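PDB 7D78: DltD domain-containing protein from Beauveria bassiana, which probably acts as a thioesterase of the alpha/beta hydrolase fold that cyclises a polyketide chain into a medium-ring lactone. Local coordinates for residues R43-D48 with D70-F75; Q76-N81 with V308-T313; K197-N200 with G206-G209; E265-T268 with E274-A277. One frame throughout, in Å; residues are numbered along the deposited sequence.

Interaction 1 of 4, residues R43-D48 with D70-F75; sequences RFYAVD and DIAETF
Tyr45 lays one face of its ring on Ala72, whose CB sits 3.9 Å from the centre of the Tyr45 ring and 19° off its normal, a CH-pi contact offset toward the rim on the CD1-CE1 side. Farther along the ring, on the same side of its plane, Glu73 comes in obliquely: its CG is 3.9 Å from Tyr45 CE2, and the carboxylate plane is turned 42° from the ring's. CG of Tyr45 stands anti to its own carbonyl carbon (chi1 -66°), which sends the ring off the strand toward the helix. This is strand-to-helix packing of the alpha/beta hydrolase fold: strand 39-45 pairs with strand 81-86 in the central sheet, and helix 68-77 lies against it, Ala72 also touching Thr82 and Ile84. The phenol oxygen is gripped from two quarters. Arg43 NH1 donates to Tyr45 OH over 3.0 Å, with the hydroxyl close to the guanidinium plane at its edge. A water in the plane of the ring lies 2.6 Å from Tyr45 OH and donates to Glu73 OE2, so the hydroxyl bridges strand and helix through solvent. A phenylalanine in place of Tyr45 would probably keep the seat for Ala72 but leave Arg43 NH1 without this acceptor and break the water link to Glu73. The extended Glu73 chain carries its carboxylate past the ring to that water.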
loop_
_atom_site.group_PDB
_atom_site.type_symbol
_atom_site.label_atom_id
_atom_site.label_comp_id
_atom_site.label_asym_id
_atom_site.label_seq_id
_atom_site.Cartn_x
_atom_site.Cartn_y
_atom_site.Cartn_z
ATOM N N ARG A 43 17.250 -19.066 6.979
ATOM C CA ARG A 43 17.766 -20.145 7.817
ATOM C C ARG A 43 16.613 -20.757 8.598
ATOM O O ARG A 43 15.870 -20.034 9.263
ATOM C CB ARG A 43 18.806 -19.646 8.815
ATOM C CG ARG A 43 20.001 -18.923 8.238
ATOM C CD ARG A 43 20.888 -18.504 9.390
ATOM N NE ARG A 43 22.212 -18.074 8.951
ATOM C CZ ARG A 43 23.231 -17.866 9.775
ATOM N NH1 ARG A 43 23.082 -18.059 11.080
ATOM N NH2 ARG A 43 24.399 -17.471 9.288
ATOM N N PHE A 44 16.477 -22.077 8.525
ATOM C CA PHE A 44 15.457 -22.803 9.272
ATOM C C PHE A 44 16.143 -23.629 10.349
ATOM O O PHE A 44 16.952 -24.511 10.037
ATOM C CB PHE A 44 14.629 -23.695 8.354
ATOM C CG PHE A 44 13.496 -24.388 9.048
ATOM C CD1 PHE A 44 12.411 -23.662 9.518
ATOM C CD2 PHE A 44 13.520 -25.761 9.244
ATOM C CE1 PHE A 44 11.357 -24.288 10.156
ATOM C CE2 PHE A 44 12.469 -26.404 9.883
ATOM C CZ PHE A 44 11.382 -25.666 10.343
ATOM N N TYR A 45 15.844 -23.318 11.600
ATOM C CA TYR A 45 16.377 -24.021 12.765
ATOM C C TYR A 45 15.310 -25.019 13.215
ATOM O O TYR A 45 14.348 -24.644 13.886
ATOM C CB TYR A 45 16.722 -23.025 13.869
ATOM C CG TYR A 45 17.865 -22.066 13.561
ATOM C CD1 TYR A 45 17.686 -20.981 12.702
ATOM C CD2 TYR A 45 19.116 -22.229 14.159
ATOM C CE1 TYR A 45 18.728 -20.084 12.436
ATOM C CE2 TYR A 45 20.166 -21.343 13.899
ATOM C CZ TYR A 45 19.963 -20.272 13.037
ATOM O OH TYR A 45 20.994 -19.394 12.777
ATOM N N ALA A 46 15.471 -26.286 12.828
ATOM C CA ALA A 46 14.457 -27.312 13.046
ATOM C C ALA A 46 14.559 -27.897 14.453
ATOM O O ALA A 46 15.614 -27.874 15.086
ATOM C CB ALA A 46 14.602 -28.440 12.024
ATOM N N VAL A 47 13.443 -28.431 14.939
ATOM C CA VAL A 47 13.441 -29.211 16.168
ATOM C C VAL A 47 13.080 -30.643 15.813
ATOM O O VAL A 47 12.510 -30.926 14.754
ATOM C CB VAL A 47 12.479 -28.652 17.236
ATOM C CG1 VAL A 47 12.840 -27.208 17.563
ATOM C CG2 VAL A 47 11.031 -28.776 16.768
ATOM N N ASP A 48 13.447 -31.562 16.705
ATOM C CA ASP A 48 13.110 -32.963 16.502
ATOM C C ASP A 48 11.611 -33.162 16.676
ATOM O O ASP A 48 10.958 -32.461 17.451
ATOM C CB ASP A 48 13.872 -33.855 17.485
ATOM C CG ASP A 48 15.379 -33.732 17.340
ATOM O OD1 ASP A 48 15.883 -33.803 16.195
ATOM O OD2 ASP A 48 16.062 -33.566 18.376
ATOM N N ASP A 70 21.372 -15.557 17.128
ATOM C CA ASP A 70 21.471 -15.838 18.556
ATOM C C ASP A 70 20.101 -16.114 19.163
ATOM O O ASP A 70 19.948 -17.040 19.970
ATOM C CB ASP A 70 22.145 -14.673 19.273
ATOM C CG ASP A 70 23.601 -14.525 18.896
ATOM O OD1 ASP A 70 24.228 -15.543 18.528
ATOM O OD2 ASP A 70 24.115 -13.391 18.969
ATOM N N ILE A 71 19.094 -15.320 18.789
ATOM C CA ILE A 71 17.737 -15.527 19.293
ATOM C C ILE A 71 17.166 -16.842 18.768
ATOM O O ILE A 71 16.515 -17.591 19.512
ATOM C CB ILE A 71 16.841 -14.330 18.913
ATOM C CG1 ILE A 71 17.519 -13.004 19.268
ATOM C CG2 ILE A 71 15.465 -14.427 19.572
ATOM C CD1 ILE A 71 17.362 -12.613 20.713
ATOM N N ALA A 72 17.403 -17.147 17.485
ATOM C CA ALA A 72 16.854 -18.364 16.889
ATOM C C ALA A 72 17.418 -19.623 17.541
ATOM O O ALA A 72 16.698 -20.618 17.713
ATOM C CB ALA A 72 17.135 -18.391 15.390
ATOM N N GLU A 73 18.715 -19.616 17.863
ATOM C CA GLU A 73 19.315 -20.761 18.545
ATOM C C GLU A 73 18.642 -21.018 19.890
ATOM O O GLU A 73 18.386 -22.172 20.253
ATOM C CB GLU A 73 20.815 -20.528 18.737
ATOM C CG GLU A 73 21.586 -20.407 17.433
ATOM C CD GLU A 73 23.053 -20.067 17.650
ATOM O OE1 GLU A 73 23.522 -20.148 18.805
ATOM O OE2 GLU A 73 23.737 -19.719 16.664
ATOM N N THR A 74 18.348 -19.953 20.642
ATOM C CA THR A 74 17.638 -20.109 21.910
ATOM C C THR A 74 16.235 -20.646 21.681
ATOM O O THR A 74 15.792 -21.570 22.374
ATOM C CB THR A 74 17.585 -18.778 22.663
ATOM O OG1 THR A 74 18.915 -18.355 22.980
ATOM C CG2 THR A 74 16.788 -18.917 23.964
ATOM N N PHE A 75 15.517 -20.073 20.711
ATOM C CA PHE A 75 14.185 -20.576 20.384
ATOM C C PHE A 75 14.245 -22.057 20.035
ATOM O O PHE A 75 13.449 -22.862 20.531
ATOM C CB PHE A 75 13.589 -19.780 19.220
ATOM C CG PHE A 75 13.100 -18.403 19.590
ATOM C CD1 PHE A 75 12.853 -18.056 20.910
ATOM C CD2 PHE A 75 12.864 -17.452 18.597
ATOM C CE1 PHE A 75 12.390 -16.788 21.241
ATOM C CE2 PHE A 75 12.405 -16.177 18.918
ATOM C CZ PHE A 75 12.167 -15.840 20.236
HETATM O O HOH W 1 23.133 -19.950 14.203
#

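Interaction 2 of 4, residues Q76-N81 with V308-T313; sequences QSQGFN and VVDAMT
Gln78 reaches across to Thr313 and Asp310 with an amide that uses both of its ends. From CB, the chain leaves with CG anti to the carbonyl carbon (chi1 -67°) and runs on extended, its two methylenes a spacer for the contact beyond. CD lies 3.8 Å from Thr313 OG1 and 4.0 Å from Asp310 OD1. OE1 is 2.8 Å from Thr313 OG1; that hydroxyl also lies 3.0 Å from Asp310 O of its own helix, and its one proton could serve either oxygen. At the other end, Gln78 NE2 donates to Asp310 OD1 over 3.0 Å at an angle of 155°, the acceptor lying near the amide plane and approached almost head-on, in line with its CG-OD1 bond, although carboxylate and amide planes are 50° apart. The NE2 bond to the carboxylate is what indicates which end of the amide is nitrogen; the Thr313 hydroxyl near OE1 is consistent with it. Beneath this polar pair Thr313 CG2 lies 3.8 Å from Phe80 CE2, and the Phe80 ring continues onto Pro52 and Ile54 of strand 51-57. Helix 68-77 closes in a Schellman motif, with Gly79 as its C-prime residue at positive phi, Phe80 N bonded to Phe75 O and Gly79 N to Gln76 O. Thus the capped end of this helix docks beside helix 305-319, two neighbouring helices packed against the central sheet of an alpha/beta hydrolase.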
loop_
_atom_site.group_PDB
_atom_site.type_symbol
_atom_site.label_atom_id
_atom_site.label_comp_id
_atom_site.label_asym_id
_atom_site.label_seq_id
_atom_site.Cartn_x
_atom_site.Cartn_y
_atom_site.Cartn_z
ATOM N N GLN A 76 15.210 -22.438 19.195
ATOM C CA GLN A 76 15.347 -23.835 18.802
ATOM C C GLN A 76 15.620 -24.735 20.004
ATOM O O GLN A 76 15.073 -25.839 20.097
ATOM C CB GLN A 76 16.468 -23.968 17.782
ATOM C CG GLN A 76 16.710 -25.371 17.316
ATOM C CD GLN A 76 17.952 -25.464 16.461
ATOM O OE1 GLN A 76 18.986 -24.886 16.784
ATOM N NE2 GLN A 76 17.853 -26.181 15.358
ATOM N N SER A 77 16.475 -24.289 20.926
ATOM C CA SER A 77 16.795 -25.121 22.080
ATOM C C SER A 77 15.625 -25.243 23.043
ATOM O O SER A 77 15.623 -26.150 23.880
ATOM C CB SER A 77 18.009 -24.566 22.823
ATOM O OG SER A 77 17.676 -23.379 23.508
ATOM N N GLN A 78 14.639 -24.351 22.957
ATOM C CA GLN A 78 13.439 -24.448 23.771
ATOM C C GLN A 78 12.283 -25.106 23.024
ATOM O O GLN A 78 11.144 -25.076 23.504
ATOM C CB GLN A 78 13.046 -23.064 24.285
ATOM C CG GLN A 78 14.074 -22.503 25.269
ATOM C CD GLN A 78 13.635 -21.211 25.926
ATOM O OE1 GLN A 78 12.445 -20.948 26.075
ATOM N NE2 GLN A 78 14.602 -20.399 26.336
ATOM N N GLY A 79 12.548 -25.711 21.873
ATOM C CA GLY A 79 11.549 -26.499 21.181
ATOM C C GLY A 79 10.785 -25.795 20.079
ATOM O O GLY A 79 9.750 -26.317 19.642
ATOM N N PHE A 80 11.255 -24.639 19.610
ATOM C CA PHE A 80 10.578 -23.881 18.559
ATOM C C PHE A 80 11.372 -23.965 17.260
ATOM O O PHE A 80 12.511 -23.486 17.204
ATOM C CB PHE A 80 10.411 -22.414 18.960
ATOM C CG PHE A 80 9.525 -22.201 20.156
ATOM C CD1 PHE A 80 8.150 -22.090 20.005
ATOM C CD2 PHE A 80 10.068 -22.095 21.430
ATOM C CE1 PHE A 80 7.326 -21.893 21.110
ATOM C CE2 PHE A 80 9.252 -21.897 22.540
ATOM C CZ PHE A 80 7.881 -21.794 22.378
ATOM N N ASN A 81 10.784 -24.576 16.226
ATOM C CA ASN A 81 11.271 -24.328 14.870
ATOM C C ASN A 81 11.353 -22.824 14.672
ATOM O O ASN A 81 10.424 -22.101 15.029
ATOM C CB ASN A 81 10.338 -24.908 13.804
ATOM C CG ASN A 81 10.200 -26.414 13.860
ATOM O OD1 ASN A 81 11.088 -27.164 13.433
ATOM N ND2 ASN A 81 9.043 -26.865 14.314
ATOM N N VAL A 308 14.504 -11.308 28.610
ATOM C CA VAL A 308 13.548 -10.847 27.609
ATOM C C VAL A 308 13.204 -11.977 26.645
ATOM O O VAL A 308 12.031 -12.203 26.326
ATOM C CB VAL A 308 14.098 -9.612 26.875
ATOM C CG1 VAL A 308 13.307 -9.350 25.596
ATOM C CG2 VAL A 308 14.050 -8.398 27.793
ATOM N N VAL A 309 14.214 -12.718 26.179
ATOM C CA VAL A 309 13.950 -13.848 25.291
ATOM C C VAL A 309 13.109 -14.902 26.001
ATOM O O VAL A 309 12.150 -15.436 25.430
ATOM C CB VAL A 309 15.268 -14.432 24.756
ATOM C CG1 VAL A 309 14.991 -15.653 23.891
ATOM C CG2 VAL A 309 16.007 -13.383 23.962
ATOM N N ASP A 310 13.438 -15.209 27.260
ATOM C CA ASP A 310 12.627 -16.165 28.012
ATOM C C ASP A 310 11.185 -15.690 28.130
ATOM O O ASP A 310 10.248 -16.498 28.075
ATOM C CB ASP A 310 13.235 -16.401 29.397
ATOM C CG ASP A 310 14.350 -17.419 29.365
ATOM O OD1 ASP A 310 14.489 -18.097 28.321
ATOM O OD2 ASP A 310 15.085 -17.544 30.368
ATOM N N ALA A 311 10.989 -14.378 28.282
ATOM C CA ALA A 311 9.637 -13.840 28.351
ATOM C C ALA A 311 8.877 -14.066 27.050
ATOM O O ALA A 311 7.657 -14.286 27.072
ATOM C CB ALA A 311 9.685 -12.355 28.684
ATOM N N MET A 312 9.577 -14.024 25.914
ATOM C CA MET A 312 8.927 -14.270 24.629
ATOM C C MET A 312 8.448 -15.711 24.525
ATOM O O MET A 312 7.284 -15.964 24.203
ATOM C CB MET A 312 9.883 -13.943 23.483
ATOM C CG MET A 312 10.309 -12.495 23.425
ATOM S SD MET A 312 11.621 -12.225 22.210
ATOM C CE MET A 312 11.697 -10.463 22.277
ATOM N N THR A 313 9.332 -16.674 24.803
ATOM C CA THR A 313 8.943 -18.076 24.695
ATOM C C THR A 313 7.854 -18.432 25.687
ATOM O O THR A 313 7.021 -19.299 25.403
ATOM C CB THR A 313 10.146 -18.991 24.901
ATOM O OG1 THR A 313 10.802 -18.656 26.131
ATOM C CG2 THR A 313 11.110 -18.823 23.758
#

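Interaction 3 of 4, residues K197-N200 with G206-G209; sequences KGEN and GSGG
Gly206 and Gly209 bracket a type II beta turn that lies against residues 198-200, with Ser207 pressed on Gly198, Glu199 and Asn200. Gly206 O accepts from Gly209 N at 2.8 Å and closes the turn. Ser207 comes next and makes the largest share of this segment's contact. Its OG, held anti to the backbone N (chi1 171°), accepts from Asn200 N at 3.1 Å. The CB of Ser207 rests 3.8 Å from Asn200 ND2, and its CA points a hydrogen at Gly198 O, 3.4 Å away. Gly208 then passes beside Glu199, its N 3.7 Å from Glu199 CG; its positive phi leaves no room for a CB beside the carbonyl O of Ser207. A water donates to Lys197 O and to the carbonyl O of Gly209, which is the N-cap residue of helix 210-220, and takes a weak bond from Gly208 N. Asn200 OD1 accepts from Met204 N within the connecting loop. An alanine at Asn200 would probably leave Met204 N without that acceptor and open a gap beside Ser207 CB. The links here are neutral: a serine hydroxyl, an asparagine amide, main-chain groups and a water, so the loop's shape probably rests on backbone placement more than on charge.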
loop_
_atom_site.group_PDB
_atom_site.type_symbol
_atom_site.label_atom_id
_atom_site.label_comp_id
_atom_site.label_asym_id
_atom_site.label_seq_id
_atom_site.Cartn_x
_atom_site.Cartn_y
_atom_site.Cartn_z
ATOM N N LYS A 197 25.770 12.007 8.821
ATOM C CA LYS A 197 25.116 12.830 9.828
ATOM C C LYS A 197 23.955 12.102 10.500
ATOM O O LYS A 197 23.261 12.703 11.328
ATOM C CB LYS A 197 24.626 14.145 9.217
ATOM C CG LYS A 197 25.741 15.072 8.736
ATOM C CD LYS A 197 25.181 16.357 8.143
ATOM C CE LYS A 197 24.483 16.116 6.803
ATOM N NZ LYS A 197 25.446 15.888 5.685
ATOM N N GLY A 198 23.746 10.825 10.179
ATOM C CA GLY A 198 22.604 10.082 10.679
ATOM C C GLY A 198 21.287 10.411 10.015
ATOM O O GLY A 198 20.232 9.992 10.513
ATOM N N GLU A 199 21.309 11.130 8.898
ATOM C CA GLU A 199 20.096 11.687 8.324
ATOM C C GLU A 199 19.688 10.923 7.075
ATOM O O GLU A 199 20.471 10.183 6.479
ATOM C CB GLU A 199 20.286 13.172 7.989
ATOM C CG GLU A 199 20.534 14.050 9.204
ATOM C CD GLU A 199 20.649 15.525 8.847
ATOM O OE1 GLU A 199 21.342 15.855 7.862
ATOM O OE2 GLU A 199 20.036 16.356 9.547
ATOM N N ASN A 200 18.447 11.153 6.667
ATOM C CA ASN A 200 17.930 10.616 5.419
ATOM C C ASN A 200 16.829 11.550 4.940
ATOM O O ASN A 200 16.361 12.409 5.701
ATOM C CB ASN A 200 17.424 9.176 5.602
ATOM C CG ASN A 200 16.416 9.052 6.718
ATOM O OD1 ASN A 200 15.329 9.622 6.648
ATOM N ND2 ASN A 200 16.767 8.296 7.757
ATOM N N GLY A 206 15.055 8.341 13.717
ATOM C CA GLY A 206 16.040 9.095 14.466
ATOM C C GLY A 206 16.851 10.073 13.656
ATOM O O GLY A 206 17.801 10.655 14.196
ATOM N N SER A 207 16.496 10.283 12.386
ATOM C CA SER A 207 17.240 11.180 11.510
ATOM C C SER A 207 17.310 12.580 12.102
ATOM O O SER A 207 16.289 13.171 12.462
ATOM C CB SER A 207 16.577 11.218 10.130
ATOM O OG SER A 207 17.124 12.227 9.302
ATOM N N GLY A 208 18.524 13.115 12.191
ATOM C CA GLY A 208 18.745 14.396 12.812
ATOM C C GLY A 208 19.060 14.324 14.286
ATOM O O GLY A 208 19.450 15.339 14.876
ATOM N N GLY A 209 18.918 13.155 14.899
ATOM C CA GLY A 209 19.197 13.000 16.301
ATOM C C GLY A 209 20.186 11.887 16.555
ATOM O O GLY A 209 20.817 11.350 15.634
HETATM O O HOH W 2 20.840 11.966 12.928
#

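Interaction 4 of 4, residues E265-T268 with E274-A277; sequences ELDT and EQKA
The loop that follows strand 259-264 is where an alpha/beta hydrolase commonly places its catalytic acid, and Asp267 here has the geometry of the acid in a probable Ser-His-Asp triad with His296 and Ser134. Gln275, on helix 272-281, reaches this acid from the side of the helix. Its NE2 donates to Asp267 OD2 over 3.0 Å, with a bent N-H...O angle of 135°. The approach is asymmetric: the carboxylate oxygen lies close to the amide plane of Gln275, whereas the nitrogen comes from above the carboxylate plane, 54° out of it. The two flat groups stand almost perpendicular, 88° apart. Gln275 starts with CG anti to its carbonyl carbon and then extends, which brings the amide to the loop; NE2 also bonds to Ser270 O, and OE1 is hydrogen-bonded to the hydroxyl of Thr263 on the strand before. With CG anti to the backbone N, the Asp267 carboxylate points to where Gln275 NE2 and His296 ND1 both meet OD2. Its OD1 accepts from Met269 N and Ser270 N. Both oxygens of this buried carboxylate are therefore engaged, and Gln275, fixed in turn by Thr263 and Ser270, probably acts as a second-shell residue, restraining its rotation and keeping OD2 presented to His296.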
loop_
_atom_site.group_PDB
_atom_site.type_symbol
_atom_site.label_atom_id
_atom_site.label_comp_id
_atom_site.label_asym_id
_atom_site.label_seq_id
_atom_site.Cartn_x
_atom_site.Cartn_y
_atom_site.Cartn_z
ATOM N N GLU A 265 13.284 1.292 26.706
ATOM C CA GLU A 265 13.046 2.534 27.441
ATOM C C GLU A 265 13.654 3.737 26.731
ATOM O O GLU A 265 13.021 4.794 26.632
ATOM C CB GLU A 265 13.613 2.438 28.865
ATOM C CG GLU A 265 13.293 3.680 29.698
ATOM C CD GLU A 265 14.113 3.776 30.974
ATOM O OE1 GLU A 265 15.145 3.079 31.079
ATOM O OE2 GLU A 265 13.721 4.558 31.867
ATOM N N LEU A 266 14.880 3.595 26.235
ATOM C CA LEU A 266 15.636 4.692 25.642
ATOM C C LEU A 266 15.704 4.575 24.121
ATOM O O LEU A 266 16.741 4.824 23.504
ATOM C CB LEU A 266 17.039 4.756 26.245
ATOM C CG LEU A 266 17.030 4.793 27.776
ATOM C CD1 LEU A 266 18.445 4.802 28.335
ATOM C CD2 LEU A 266 16.257 6.008 28.245
ATOM N N ASP A 267 14.594 4.201 23.497
ATOM C CA ASP A 267 14.561 4.070 22.045
ATOM C C ASP A 267 14.656 5.451 21.407
ATOM O O ASP A 267 13.706 6.235 21.472
ATOM C CB ASP A 267 13.280 3.358 21.620
ATOM C CG ASP A 267 13.367 2.802 20.210
ATOM O OD1 ASP A 267 14.020 3.451 19.366
ATOM O OD2 ASP A 267 12.777 1.729 19.946
ATOM N N THR A 268 15.789 5.751 20.771
ATOM C CA THR A 268 15.978 7.010 20.060
ATOM C C THR A 268 15.601 6.931 18.584
ATOM O O THR A 268 15.764 7.929 17.874
ATOM C CB THR A 268 17.435 7.467 20.154
ATOM O OG1 THR A 268 18.282 6.393 19.716
ATOM C CG2 THR A 268 17.788 7.861 21.585
ATOM N N GLU A 274 5.079 6.334 21.147
ATOM C CA GLU A 274 4.368 5.889 19.951
ATOM C C GLU A 274 4.100 4.391 20.003
ATOM O O GLU A 274 3.014 3.927 19.624
ATOM C CB GLU A 274 5.172 6.235 18.691
ATOM C CG GLU A 274 4.328 6.409 17.447
ATOM C CD GLU A 274 5.105 7.033 16.288
ATOM O OE1 GLU A 274 6.327 6.805 16.193
ATOM O OE2 GLU A 274 4.491 7.754 15.476
ATOM N N GLN A 275 5.092 3.621 20.458
ATOM C CA GLN A 275 4.903 2.185 20.631
ATOM C C GLN A 275 3.830 1.905 21.676
ATOM O O GLN A 275 2.932 1.089 21.453
ATOM C CB GLN A 275 6.231 1.529 21.018
ATOM C CG GLN A 275 7.402 1.848 20.073
ATOM C CD GLN A 275 8.682 1.146 20.467
ATOM O OE1 GLN A 275 8.656 0.012 20.953
ATOM N NE2 GLN A 275 9.814 1.814 20.264
ATOM N N LYS A 276 3.898 2.600 22.814
ATOM C CA LYS A 276 2.908 2.404 23.871
ATOM C C LYS A 276 1.504 2.779 23.406
ATOM O O LYS A 276 0.521 2.106 23.752
ATOM C CB LYS A 276 3.298 3.230 25.093
ATOM C CG LYS A 276 4.465 2.665 25.869
ATOM C CD LYS A 276 5.132 3.732 26.730
ATOM C CE LYS A 276 6.157 3.110 27.667
ATOM N NZ LYS A 276 7.028 4.127 28.338
ATOM N N ALA A 277 1.384 3.862 22.638
ATOM C CA ALA A 277 0.066 4.282 22.170
ATOM C C ALA A 277 -0.586 3.196 21.324
ATOM O O ALA A 277 -1.784 2.922 21.467
ATOM C CB ALA A 277 0.185 5.589 21.384
#

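Overall arrangement
Interactions 1 and 2 are neighbours, their centres about 9 Å apart, and share helix 68-77: the first sets its flank against strand 39-45, the second joins its capped end to helix 305-319. Phe75 ties them, its ring packing on Thr313. Interaction 3 lies on the opposite side of the chain's centre, its centre about 34 Å from the centres of both, before helix 210-220. Interaction 4 follows it in sequence, about 17 Å away between centres, at the end of strand 259-264. Both fall between the two halves of interaction 2, which joins early and late parts of the chain, its centre about 24 Å from that of interaction 4, where the probable catalytic acid sits.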